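Local coordinates for exopolygalacturonate lyase (Vibrio vulnificus, PDB 5A29), which probably cleaves pectate (polygalacturonate) by beta-elimination, working from chain ends as a metal-binding lyase of polysaccharide lyase family 2, at residues T53-A58 against A110-R115; T95-V100 against Q104-E109; W293-D298 against A309-G314. All blocks are in the same frame, centred on the assembly; numbering follows the deposited sequence.

Interaction 1: residues T53-A58 against A110-R115; sequences TTPLLA and AVRITR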
loop_
_atom_site.group_PDB
_atom_site.type_symbol
_atom_site.label_atom_id
_atom_site.label_comp_id
_atom_site.label_asym_id
_atom_site.label_seq_id
_atom_site.Cartn_x
_atom_site.Cartn_y
_atom_site.Cartn_z
ATOM N N THR A 53 -24.993 11.536 -15.673
ATOM C CA THR A 53 -24.051 12.325 -14.889
ATOM C C THR A 53 -24.452 12.179 -13.438
ATOM O O THR A 53 -25.631 12.250 -13.116
ATOM C CB THR A 53 -23.984 13.787 -15.361
ATOM O OG1 THR A 53 -25.312 14.184 -15.732
ATOM C CG2 THR A 53 -23.019 13.950 -16.580
ATOM N N THR A 54 -23.477 11.839 -12.595
ATOM C CA THR A 54 -23.696 11.600 -11.145
ATOM C C THR A 54 -22.397 12.152 -10.512
ATOM O O THR A 54 -21.469 12.500 -11.232
ATOM C CB THR A 54 -23.787 10.076 -10.750
ATOM O OG1 THR A 54 -22.546 9.395 -11.063
ATOM C CG2 THR A 54 -24.901 9.316 -11.504
ATOM N N PRO A 55 -22.325 12.211 -9.177
ATOM C CA PRO A 55 -21.034 12.569 -8.587
ATOM C C PRO A 55 -19.903 11.532 -8.761
ATOM O O PRO A 55 -18.758 11.869 -8.461
ATOM C CB PRO A 55 -21.366 12.743 -7.123
ATOM C CG PRO A 55 -22.822 13.112 -7.111
ATOM C CD PRO A 55 -23.417 12.266 -8.187
ATOM N N LEU A 56 -20.195 10.309 -9.232
ATOM C CA LEU A 56 -19.124 9.320 -9.330
ATOM C C LEU A 56 -17.994 9.773 -10.263
ATOM O O LEU A 56 -18.231 10.495 -11.250
ATOM C CB LEU A 56 -19.646 7.952 -9.772
ATOM C CG LEU A 56 -20.647 7.173 -8.917
ATOM C CD1 LEU A 56 -20.836 5.862 -9.699
ATOM C CD2 LEU A 56 -20.099 6.959 -7.511
ATOM N N LEU A 57 -16.791 9.265 -10.032
ATOM C CA LEU A 57 -15.627 9.596 -10.849
ATOM C C LEU A 57 -15.123 8.366 -11.559
ATOM O O LEU A 57 -15.164 7.262 -11.007
ATOM C CB LEU A 57 -14.496 10.132 -9.953
ATOM C CG LEU A 57 -14.584 11.583 -9.498
ATOM C CD1 LEU A 57 -13.439 11.842 -8.553
ATOM C CD2 LEU A 57 -14.426 12.538 -10.681
ATOM N N ALA A 58 -14.559 8.582 -12.745
ATOM C CA ALA A 58 -13.809 7.592 -13.447
ATOM C C ALA A 58 -12.536 7.266 -12.632
ATOM O O ALA A 58 -11.941 8.139 -12.030
ATOM C CB ALA A 58 -13.428 8.140 -14.831
ATOM N N ALA A 110 -15.279 16.498 -2.391
ATOM C CA ALA A 110 -14.902 15.133 -1.860
ATOM C C ALA A 110 -16.089 14.556 -1.036
ATOM O O ALA A 110 -16.486 13.379 -1.214
ATOM C CB ALA A 110 -13.659 15.238 -0.962
ATOM N N VAL A 111 -16.685 15.419 -0.198
ATOM C CA VAL A 111 -17.893 15.007 0.569
ATOM C C VAL A 111 -19.030 14.597 -0.347
ATOM O O VAL A 111 -19.587 13.484 -0.230
ATOM C CB VAL A 111 -18.335 16.067 1.580
ATOM C CG1 VAL A 111 -19.694 15.679 2.257
ATOM C CG2 VAL A 111 -17.271 16.287 2.626
ATOM N N ARG A 112 -19.320 15.430 -1.352
ATOM C CA ARG A 112 -20.358 15.105 -2.311
ATOM C C ARG A 112 -20.200 13.759 -3.047
ATOM O O ARG A 112 -21.171 12.995 -3.226
ATOM C CB ARG A 112 -20.521 16.273 -3.339
ATOM C CG ARG A 112 -21.814 16.201 -4.164
ATOM C CD ARG A 112 -22.030 17.466 -5.022
ATOM N NE ARG A 112 -21.172 17.347 -6.193
ATOM C CZ ARG A 112 -21.544 16.805 -7.349
ATOM N NH1 ARG A 112 -22.789 16.424 -7.538
ATOM N NH2 ARG A 112 -20.660 16.666 -8.332
ATOM N N ILE A 113 -18.998 13.493 -3.544
ATOM C CA ILE A 113 -18.694 12.211 -4.201
ATOM C C ILE A 113 -18.900 11.046 -3.192
ATOM O O ILE A 113 -19.466 9.975 -3.514
ATOM C CB ILE A 113 -17.212 12.189 -4.630
ATOM C CG1 ILE A 113 -17.009 13.211 -5.793
ATOM C CG2 ILE A 113 -16.837 10.753 -5.054
ATOM C CD1 ILE A 113 -15.565 13.639 -6.046
ATOM N N THR A 114 -18.307 11.221 -2.027
ATOM C CA THR A 114 -18.253 10.152 -1.027
ATOM C C THR A 114 -19.674 9.838 -0.537
ATOM O O THR A 114 -20.068 8.655 -0.436
ATOM C CB THR A 114 -17.308 10.534 0.100
ATOM O OG1 THR A 114 -15.972 10.656 -0.479
ATOM C CG2 THR A 114 -17.254 9.450 1.168
ATOM N N ARG A 115 -20.445 10.887 -0.274
ATOM C CA ARG A 115 -21.792 10.701 0.270
ATOM C C ARG A 115 -22.647 9.971 -0.771
ATOM O O ARG A 115 -23.465 9.097 -0.426
ATOM C CB ARG A 115 -22.397 12.054 0.635
ATOM C CG ARG A 115 -23.619 11.884 1.525
ATOM C CD ARG A 115 -24.461 13.114 1.737
ATOM N NE ARG A 115 -23.757 14.290 2.221
ATOM C CZ ARG A 115 -23.217 14.422 3.426
ATOM N NH1 ARG A 115 -23.173 13.398 4.257
ATOM N NH2 ARG A 115 -22.655 15.568 3.764
HETATM O O HOH W 1 -21.006 15.396 -10.929
#

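Interaction 2: residues T95-V100 against Q104-E109; sequences TAMSVV and QRYQLE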
loop_
_atom_site.group_PDB
_atom_site.type_symbol
_atom_site.label_atom_id
_atom_site.label_comp_id
_atom_site.label_asym_id
_atom_site.label_seq_id
_atom_site.Cartn_x
_atom_site.Cartn_y
_atom_site.Cartn_z
ATOM N N THR A 95 -8.996 17.053 -0.150
ATOM C CA THR A 95 -8.985 17.633 1.192
ATOM C C THR A 95 -7.700 18.401 1.414
ATOM O O THR A 95 -7.717 19.483 2.050
ATOM C CB THR A 95 -9.190 16.541 2.333
ATOM O OG1 THR A 95 -8.099 15.589 2.323
ATOM C CG2 THR A 95 -10.514 15.861 2.263
ATOM N N ALA A 96 -6.551 17.899 0.892
ATOM C CA ALA A 96 -5.311 18.667 1.010
ATOM C C ALA A 96 -5.421 20.070 0.318
ATOM O O ALA A 96 -4.882 21.076 0.835
ATOM C CB ALA A 96 -4.093 17.885 0.447
ATOM N N MET A 97 -6.057 20.098 -0.846
ATOM C CA MET A 97 -6.160 21.373 -1.617
ATOM C C MET A 97 -7.005 22.377 -0.799
ATOM O O MET A 97 -6.674 23.574 -0.723
ATOM C CB MET A 97 -6.894 21.107 -2.922
ATOM C CG MET A 97 -6.879 22.326 -3.835
ATOM S SD MET A 97 -5.195 22.695 -4.449
ATOM C CE MET A 97 -5.623 23.671 -5.898
ATOM N N SER A 98 -8.052 21.904 -0.127
ATOM C CA SER A 98 -8.813 22.851 0.724
ATOM C C SER A 98 -7.957 23.334 1.886
ATOM O O SER A 98 -8.048 24.525 2.295
ATOM C CB SER A 98 -10.138 22.256 1.259
ATOM O OG SER A 98 -11.102 22.270 0.258
ATOM N N VAL A 99 -7.122 22.472 2.462
ATOM C CA VAL A 99 -6.247 22.924 3.558
ATOM C C VAL A 99 -5.295 24.021 3.075
ATOM O O VAL A 99 -5.099 25.075 3.739
ATOM C CB VAL A 99 -5.378 21.741 4.134
ATOM C CG1 VAL A 99 -4.183 22.230 4.950
ATOM C CG2 VAL A 99 -6.240 20.804 4.935
ATOM N N VAL A 100 -4.658 23.797 1.933
ATOM C CA VAL A 100 -3.582 24.734 1.566
ATOM C C VAL A 100 -4.135 26.017 0.946
ATOM O O VAL A 100 -3.475 27.023 0.965
ATOM C CB VAL A 100 -2.484 24.150 0.653
ATOM C CG1 VAL A 100 -1.807 22.950 1.337
ATOM C CG2 VAL A 100 -2.945 23.806 -0.746
ATOM N N GLN A 104 -12.884 25.957 0.706
ATOM C CA GLN A 104 -13.635 24.764 1.104
ATOM C C GLN A 104 -14.265 23.963 -0.016
ATOM O O GLN A 104 -14.713 22.833 0.197
ATOM C CB GLN A 104 -14.661 25.090 2.241
ATOM C CG GLN A 104 -14.004 25.505 3.565
ATOM C CD GLN A 104 -12.820 24.577 3.961
ATOM O OE1 GLN A 104 -12.986 23.356 4.065
ATOM N NE2 GLN A 104 -11.614 25.145 4.094
ATOM N N ARG A 105 -14.243 24.487 -1.236
ATOM C CA ARG A 105 -14.980 23.849 -2.313
ATOM C C ARG A 105 -14.382 22.467 -2.645
ATOM O O ARG A 105 -15.110 21.582 -3.129
ATOM C CB ARG A 105 -14.906 24.739 -3.585
ATOM C CG ARG A 105 -13.475 24.855 -4.139
ATOM C CD ARG A 105 -13.258 25.914 -5.221
ATOM N NE ARG A 105 -13.981 25.514 -6.412
ATOM C CZ ARG A 105 -14.922 26.263 -6.975
ATOM N NH1 ARG A 105 -15.201 27.476 -6.476
ATOM N NH2 ARG A 105 -15.559 25.805 -8.048
ATOM N N TYR A 106 -13.056 22.328 -2.502
ATOM C CA TYR A 106 -12.459 21.008 -2.857
ATOM C C TYR A 106 -12.909 19.882 -1.904
ATOM O O TYR A 106 -13.338 18.829 -2.341
ATOM C CB TYR A 106 -10.942 21.120 -2.874
ATOM C CG TYR A 106 -10.510 22.163 -3.892
ATOM C CD1 TYR A 106 -10.627 21.893 -5.264
ATOM C CD2 TYR A 106 -10.054 23.424 -3.479
ATOM C CE1 TYR A 106 -10.215 22.829 -6.207
ATOM C CE2 TYR A 106 -9.666 24.405 -4.404
ATOM C CZ TYR A 106 -9.786 24.106 -5.749
ATOM O OH TYR A 106 -9.382 25.038 -6.652
ATOM N N GLN A 107 -12.741 20.136 -0.623
ATOM C CA GLN A 107 -13.213 19.206 0.448
ATOM C C GLN A 107 -14.727 18.964 0.318
ATOM O O GLN A 107 -15.223 17.835 0.463
ATOM C CB GLN A 107 -12.778 19.898 1.766
ATOM C CG GLN A 107 -13.287 19.473 3.076
ATOM C CD GLN A 107 -14.645 20.001 3.307
ATOM O OE1 GLN A 107 -15.582 19.285 3.048
ATOM N NE2 GLN A 107 -14.773 21.262 3.738
ATOM N N LEU A 108 -15.502 19.998 -0.006
ATOM C CA LEU A 108 -16.930 19.786 -0.166
ATOM C C LEU A 108 -17.306 18.899 -1.348
ATOM O O LEU A 108 -18.279 18.157 -1.284
ATOM C CB LEU A 108 -17.705 21.122 -0.239
ATOM C CG LEU A 108 -17.698 21.937 1.053
ATOM C CD1 LEU A 108 -18.266 23.339 0.753
ATOM C CD2 LEU A 108 -18.471 21.195 2.172
ATOM N N GLU A 109 -16.537 18.962 -2.426
ATOM C CA GLU A 109 -16.767 18.100 -3.554
ATOM C C GLU A 109 -16.353 16.648 -3.167
ATOM O O GLU A 109 -17.019 15.698 -3.582
ATOM C CB GLU A 109 -15.941 18.571 -4.776
ATOM C CG GLU A 109 -16.063 17.688 -6.025
ATOM C CD GLU A 109 -17.495 17.621 -6.581
ATOM O OE1 GLU A 109 -18.371 18.332 -6.038
ATOM O OE2 GLU A 109 -17.769 16.841 -7.531
#

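Interaction 3: residues W293-D298 against A309-G314; sequences WPPQSD and AARQFG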
loop_
_atom_site.group_PDB
_atom_site.type_symbol
_atom_site.label_atom_id
_atom_site.label_comp_id
_atom_site.label_asym_id
_atom_site.label_seq_id
_atom_site.Cartn_x
_atom_site.Cartn_y
_atom_site.Cartn_z
ATOM N N TRP A 293 -2.700 -34.160 -2.071
ATOM C CA TRP A 293 -1.525 -34.665 -2.772
ATOM C C TRP A 293 -2.025 -35.483 -3.955
ATOM O O TRP A 293 -3.054 -36.109 -3.805
ATOM C CB TRP A 293 -0.671 -35.562 -1.855
ATOM C CG TRP A 293 0.734 -35.628 -2.329
ATOM C CD1 TRP A 293 1.339 -36.654 -2.984
ATOM C CD2 TRP A 293 1.713 -34.563 -2.246
ATOM N NE1 TRP A 293 2.653 -36.303 -3.293
ATOM C CE2 TRP A 293 2.892 -35.021 -2.876
ATOM C CE3 TRP A 293 1.677 -33.247 -1.731
ATOM C CZ2 TRP A 293 4.078 -34.220 -2.976
ATOM C CZ3 TRP A 293 2.848 -32.443 -1.824
ATOM C CH2 TRP A 293 4.050 -32.956 -2.448
ATOM N N PRO A 294 -1.350 -35.501 -5.124
ATOM C CA PRO A 294 -0.099 -34.821 -5.387
ATOM C C PRO A 294 -0.373 -33.517 -6.165
ATOM O O PRO A 294 -1.420 -33.350 -6.750
ATOM C CB PRO A 294 0.641 -35.788 -6.363
ATOM C CG PRO A 294 -0.465 -36.358 -7.165
ATOM C CD PRO A 294 -1.686 -36.449 -6.212
ATOM N N PRO A 295 0.610 -32.616 -6.199
ATOM C CA PRO A 295 0.453 -31.449 -7.090
ATOM C C PRO A 295 0.642 -31.946 -8.522
ATOM O O PRO A 295 1.367 -32.916 -8.738
ATOM C CB PRO A 295 1.654 -30.547 -6.745
ATOM C CG PRO A 295 2.355 -31.184 -5.555
ATOM C CD PRO A 295 1.852 -32.609 -5.408
ATOM N N GLN A 296 0.145 -31.216 -9.483
ATOM C CA GLN A 296 0.383 -31.599 -10.879
ATOM C C GLN A 296 1.866 -31.528 -11.316
ATOM O O GLN A 296 2.339 -32.399 -12.037
ATOM C CB GLN A 296 -0.545 -30.805 -11.780
ATOM C CG GLN A 296 -0.689 -31.395 -13.150
ATOM C CD GLN A 296 -1.284 -30.380 -14.086
ATOM O OE1 GLN A 296 -2.466 -30.020 -13.969
ATOM N NE2 GLN A 296 -0.452 -29.851 -14.983
ATOM N N SER A 297 2.647 -30.582 -10.784
ATOM C CA SER A 297 4.070 -30.511 -11.032
ATOM C C SER A 297 4.613 -29.485 -10.013
ATOM O O SER A 297 3.809 -28.909 -9.265
ATOM C CB SER A 297 4.336 -29.918 -12.467
ATOM O OG SER A 297 3.917 -28.547 -12.484
ATOM N N ASP A 298 5.908 -29.175 -10.091
ATOM C CA ASP A 298 6.513 -28.102 -9.268
ATOM C C ASP A 298 5.841 -26.698 -9.487
ATOM O O ASP A 298 5.866 -25.812 -8.604
ATOM C CB ASP A 298 7.966 -27.987 -9.552
ATOM C CG ASP A 298 8.779 -29.129 -9.009
ATOM O OD1 ASP A 298 8.277 -29.937 -8.177
ATOM O OD2 ASP A 298 9.969 -29.206 -9.417
ATOM N N ALA A 309 7.587 -22.464 0.157
ATOM C CA ALA A 309 8.997 -22.259 0.281
ATOM C C ALA A 309 9.664 -23.607 0.585
ATOM O O ALA A 309 10.801 -23.875 0.141
ATOM C CB ALA A 309 9.333 -21.230 1.407
ATOM N N ALA A 310 9.030 -24.421 1.434
ATOM C CA ALA A 310 9.654 -25.720 1.832
ATOM C C ALA A 310 9.759 -26.565 0.549
ATOM O O ALA A 310 10.767 -27.202 0.333
ATOM C CB ALA A 310 8.751 -26.455 2.865
ATOM N N ARG A 311 8.744 -26.504 -0.313
ATOM C CA ARG A 311 8.809 -27.193 -1.605
ATOM C C ARG A 311 9.936 -26.733 -2.491
ATOM O O ARG A 311 10.733 -27.547 -2.975
ATOM C CB ARG A 311 7.510 -27.121 -2.357
ATOM C CG ARG A 311 6.399 -28.000 -1.732
ATOM C CD ARG A 311 5.052 -27.813 -2.426
ATOM N NE ARG A 311 5.089 -28.294 -3.822
ATOM C CZ ARG A 311 4.236 -27.932 -4.785
ATOM N NH1 ARG A 311 3.177 -27.114 -4.561
ATOM N NH2 ARG A 311 4.387 -28.445 -5.996
ATOM N N GLN A 312 10.051 -25.416 -2.684
ATOM C CA GLN A 312 11.079 -24.909 -3.644
ATOM C C GLN A 312 12.480 -24.814 -3.122
ATOM O O GLN A 312 13.421 -25.049 -3.885
ATOM C CB GLN A 312 10.615 -23.538 -4.215
ATOM C CG GLN A 312 11.560 -22.993 -5.357
ATOM C CD GLN A 312 10.816 -21.942 -6.126
ATOM O OE1 GLN A 312 9.885 -21.369 -5.592
ATOM N NE2 GLN A 312 11.127 -21.757 -7.416
ATOM N N PHE A 313 12.655 -24.475 -1.821
ATOM C CA PHE A 313 13.953 -24.239 -1.215
ATOM C C PHE A 313 14.381 -25.254 -0.141
ATOM O O PHE A 313 15.560 -25.296 0.212
ATOM C CB PHE A 313 13.976 -22.837 -0.558
ATOM C CG PHE A 313 13.770 -21.693 -1.561
ATOM C CD1 PHE A 313 14.826 -21.307 -2.395
ATOM C CD2 PHE A 313 12.558 -21.030 -1.639
ATOM C CE1 PHE A 313 14.681 -20.218 -3.280
ATOM C CE2 PHE A 313 12.393 -19.963 -2.547
ATOM C CZ PHE A 313 13.454 -19.589 -3.367
ATOM N N GLY A 314 13.392 -25.942 0.434
ATOM C CA GLY A 314 13.628 -26.866 1.594
ATOM C C GLY A 314 14.741 -27.890 1.397
ATOM O O GLY A 314 15.571 -28.057 2.282
HETATM O O HOH W 2 6.105 -30.619 -6.828
HETATM O O HOH W 3 9.306 -29.121 -5.637
#

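Interaction 1: residues T53-A58 against A110-R115
Arg112 runs out from its helix with CG opposite the backbone N (chi1 -165°) and then turns at chi3 (79°), a bend that lays its guanidinium across the pyrrolidine ring of Pro55. The two side chains meet at about a right angle. Pro55 CB lies over one face of the flat group, 3.8 Å above its plane and displaced toward the rim, while Pro55 CG comes within 3.3 Å of Arg112 NH1. Glu109, one helical turn earlier, forms a salt bridge with Arg112 NE and so helps set how the group is turned. In the plane of the guanidinium, at its edge, a water accepts from Arg112 NH2 at 2.9 Å and donates to Thr54 O at 2.9 Å, giving the charged end a bridged link to the loop. This is a case of an irregular loop that crosses the flank of a helix at Pro55 and Leu57: residues 53-58 pass helix 105-120 of a protein whose family is built as an alpha/alpha barrel. Thr54 OG1 accepts from Leu56 N at 3.1 Å, an ST turn that spans Pro55. Ile113 directs CG1 away from its own carbonyl carbon (chi1 -69°), which packs CG1 against the Pro55 carbonyl, 3.5 Å from Pro55 O. The apolar part of the contact is Ile113 CD1 on Leu57 CD1 at 3.7 Å, again with the side chains crossed. Pro55 O itself is hydrogen-bonded by Arg48, whose side chain also packs on Leu57 and Ile113.

Interaction 2: residues T95-V100 against Q104-E109
Two backbone groups hold Ser98 OG: it accepts a nearly straight bond from Gln107 N (2.8 Å, 166° at the hydrogen), and it donates to Asp103 O in the link between the helices. The hydroxyl therefore supplies an acceptor to a backbone N-H near the start of helix 105-120. Around this bond the packing is close, with Gln107 CB 3.3 Å from Ser98 OG and Tyr106 CB at the same distance from that oxygen. The arrangement exemplifies an antiparallel helical hairpin: helices 88-101 and 105-120 are joined by a very short turn, and their facing segments run at 158° with axes approaching to 7.3 Å. Beside the serine, Met97 carries the apolar half of the contact. Its CG is anti to the backbone N (chi1 -173°) and reaches over the face of the Tyr106 ring, 3.5 Å from the centroid, in a CH-pi contact. The sulfur adds a longer Met-aromatic contact, with SD above the same ring and 5.0 Å from its centroid. Arg105 CG lies 3.7 Å above the plane on the other side, so the ring has Met97 CG on one face and the aliphatic part of Arg105, from its own helix, on the opposite one. On the solvent-facing side Gln107 NE2 donates to Gln104 OE1 at 2.8 Å, in the plane of both amides, and this ties the two side chains together. The chemistry implies that one buried hydroxyl serves two backbone groups where the chain reverses, beside an apolar Met97-Tyr106 contact that helix 27-46 also meets.

Interaction 3: residues W293-D298 against A309-G314
Apolar packing over a guanidinium face joins Pro295 and Arg311. The arginine chain bends at chi3 (66°), and the two side chains run past each other in opposite directions, with Pro295 CG 3.4 Å from Arg311 NH2 over one face and displaced toward the rim. Pro295 CD in turn sits over the centre of the Trp293 ring, 3.4 Å above its plane; the peptide bond between Trp293 and Pro294 is cis. The proline thus touches the indole with CD and the guanidinium with CB and CG.

Direct polar contact is slight. Arg311 NH2 donates a weak, bent hydrogen bond to Ser297 O (3.4 Å, 128°), which lies at the edge in the guanidinium plane. A stronger partner lies just past the segment, where Arg311 NH1 is bonded to Asp300 O.

Water-mediated links complete the set. One water accepts from Arg311 NH2 at 2.9 Å and donates to Asp298 OD1 at 2.6 Å; a second donates to Asp298 OD1 at 2.9 Å and, weakly, to Arg311 O. In this way the loop before helix 308-317 is folded back against the helix near its start, at the protein surface. Since Asp298 OD1 and Arg311 NH2 stay 4.7 Å apart, their opposite charges probably attract through the intervening water, without forming a direct salt bridge.

Followed from the N terminus, the chain first lays down loop 53-58 after helix 27-46, then passes through the short strands and helix 88-101 before returning along helix 105-120, whose residues 110-115 close interaction 1. Interaction 2 is nested inside that loop and closes a far tighter one, the turn between the two helices. Because 104-109 and 110-115 adjoin, consecutive stretches of helix 105-120 serve both contacts, linking a helical hairpin to the loop that follows helix 27-46, with centres 14 Å apart. Interaction 3 follows in series, on the opposite side of the chain's centre and about 48 Å from interaction 1 between centres; it closes a short loop of ten residues leading into helix 308-317.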